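Local coordinates for protein 2-oxoglutarate-dependent dioxygenase DAO (Oryza sativa subsp. indica, PDB 6KUN) that probably catalyses the irreversible oxidation of the auxin indole-3-acetic acid to inactive 2-oxoindole-3-acetic acid, using iron(II) and 2-oxoglutarate, at residues L127-A132 against F178-L182. Sequence-based numbering, arbitrary orientation.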
loop_
_atom_site.group_PDB
_atom_site.type_symbol
_atom_site.label_atom_id
_atom_site.label_comp_id
_atom_site.label_asym_id
_atom_site.label_seq_id
_atom_site.Cartn_x
_atom_site.Cartn_y
_atom_site.Cartn_z
ATOM N N LEU B 127 4.683 -9.235 18.128
ATOM C CA LEU B 127 4.330 -10.172 17.077
ATOM C C LEU B 127 5.308 -11.332 17.058
ATOM O O LEU B 127 4.895 -12.487 17.058
ATOM C CB LEU B 127 4.251 -9.466 15.733
ATOM C CG LEU B 127 3.938 -10.307 14.499
ATOM C CD1 LEU B 127 2.640 -11.094 14.670
ATOM C CD2 LEU B 127 3.873 -9.418 13.275
ATOM N N ILE B 128 6.610 -11.062 17.074
ATOM C CA ILE B 128 7.561 -12.150 16.865
ATOM C C ILE B 128 7.573 -13.054 18.094
ATOM O O ILE B 128 7.768 -14.259 17.966
ATOM C CB ILE B 128 8.941 -11.591 16.510
ATOM C CG1 ILE B 128 9.870 -12.585 15.811
ATOM C CG2 ILE B 128 9.619 -11.009 17.756
ATOM C CD1 ILE B 128 9.246 -13.792 15.194
ATOM N N VAL B 129 7.311 -12.498 19.277
ATOM C CA VAL B 129 7.177 -13.319 20.472
ATOM C C VAL B 129 5.950 -14.234 20.359
ATOM O O VAL B 129 6.021 -15.424 20.655
ATOM C CB VAL B 129 7.111 -12.424 21.716
ATOM C CG1 VAL B 129 6.712 -13.215 22.963
ATOM C CG2 VAL B 129 8.463 -11.734 21.944
ATOM N N ASP B 130 4.821 -13.682 19.904
ATOM C CA ASP B 130 3.604 -14.462 19.699
ATOM C C ASP B 130 3.824 -15.566 18.665
ATOM O O ASP B 130 3.475 -16.734 18.900
ATOM C CB ASP B 130 2.447 -13.544 19.281
ATOM C CG ASP B 130 1.112 -14.285 19.155
ATOM O OD1 ASP B 130 0.762 -15.065 20.059
ATOM O OD2 ASP B 130 0.406 -14.080 18.154
ATOM N N VAL B 131 4.448 -15.222 17.542
ATOM C CA VAL B 131 4.789 -16.234 16.557
ATOM C C VAL B 131 5.703 -17.308 17.160
ATOM O O VAL B 131 5.451 -18.515 17.021
ATOM C CB VAL B 131 5.423 -15.571 15.330
ATOM C CG1 VAL B 131 5.930 -16.664 14.381
ATOM C CG2 VAL B 131 4.417 -14.668 14.626
ATOM N N ALA B 132 6.782 -16.896 17.836
ATOM C CA ALA B 132 7.662 -17.902 18.447
ATOM C C ALA B 132 6.892 -18.846 19.367
ATOM O O ALA B 132 7.078 -20.063 19.317
ATOM C CB ALA B 132 8.802 -17.233 19.208
ATOM N N PHE B 178 16.877 -17.144 15.373
ATOM C CA PHE B 178 15.787 -18.100 15.576
ATOM C C PHE B 178 14.682 -17.956 14.535
ATOM O O PHE B 178 14.375 -18.918 13.793
ATOM C CB PHE B 178 15.264 -17.908 17.028
ATOM C CG PHE B 178 14.237 -18.866 17.462
ATOM C CD1 PHE B 178 14.560 -20.213 17.686
ATOM C CD2 PHE B 178 12.927 -18.451 17.680
ATOM C CE1 PHE B 178 13.578 -21.120 18.084
ATOM C CE2 PHE B 178 11.933 -19.348 18.028
ATOM C CZ PHE B 178 12.272 -20.690 18.260
ATOM N N LEU B 179 14.028 -16.788 14.523
ATOM C CA LEU B 179 12.926 -16.473 13.624
ATOM C C LEU B 179 13.053 -15.024 13.200
ATOM O O LEU B 179 13.510 -14.190 13.987
ATOM C CB LEU B 179 11.558 -16.605 14.291
ATOM C CG LEU B 179 11.061 -17.994 14.641
ATOM C CD1 LEU B 179 9.769 -17.893 15.413
ATOM C CD2 LEU B 179 10.913 -18.827 13.398
ATOM N N THR B 180 12.589 -14.717 11.994
ATOM C CA THR B 180 12.577 -13.366 11.479
ATOM C C THR B 180 11.205 -13.028 10.932
ATOM O O THR B 180 10.643 -13.818 10.169
ATOM C CB THR B 180 13.616 -13.197 10.378
ATOM O OG1 THR B 180 14.889 -13.573 10.888
ATOM C CG2 THR B 180 13.666 -11.708 9.959
ATOM N N VAL B 181 10.669 -11.848 11.308
ATOM C CA VAL B 181 9.414 -11.373 10.754
ATOM C C VAL B 181 9.733 -10.199 9.845
ATOM O O VAL B 181 10.338 -9.225 10.291
ATOM C CB VAL B 181 8.386 -10.968 11.824
ATOM C CG1 VAL B 181 7.067 -10.582 11.148
ATOM C CG2 VAL B 181 8.154 -12.083 12.778
ATOM N N LEU B 182 9.289 -10.277 8.592
ATOM C CA LEU B 182 9.612 -9.293 7.565
ATOM C C LEU B 182 8.328 -8.626 7.073
ATOM O O LEU B 182 7.306 -9.293 6.881
ATOM C CB LEU B 182 10.318 -9.968 6.361
ATOM C CG LEU B 182 11.566 -10.819 6.561
ATOM C CD1 LEU B 182 11.897 -11.532 5.249
ATOM C CD2 LEU B 182 12.736 -9.987 7.018
#
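Helix 111-138 lies across one face of the main beta-sheet, and here its residues 127-132 meet residues 178-182, F178 leading into the strand from 179, through apolar contacts without a hydrogen bond between them. The short axes pass 9.0 Å apart at 131°, a gap that long aliphatic chains such as L127 and I128 can bridge. Alternation along the strand divides its side chains: L179 and V181 point toward the helix, T180 away from it. The end of I128 lies between L179 and V181, CD1 3.8 Å from L179 CB; its chi2 of 18° is off any well and CD1 is modelled too close to V181 CG2, so its exact position is uncertain. The m,t rotamer of L179 brings CD1 4.2 Å from V131 CG1, on a short branched side chain, and 3.7 Å from A132 CA. The lone methyl of A132, pointing sideways, leaves room for this approach; its CB also sits 4.0 Å from F178 CE2, at the edge of a ring that fills the end of the contact beside F146, W149 and W222. L127, t,p, places CD2 4.0 Å from CG1 of V181, whose beta-branched side chain suits a strand. F178 and L179 form a classic bulge opposite L249, which helps both point toward the helix. On the other face, T180 OG1 hydrogen-bonds D175, a predicted iron ligand, and L182 touches 2-oxoglutarate. The arrangement is that of the double-stranded beta-helix (jelly-roll) fold of 2-oxoglutarate dioxygenases, a long helix backing the sheet whose other face lines the active site.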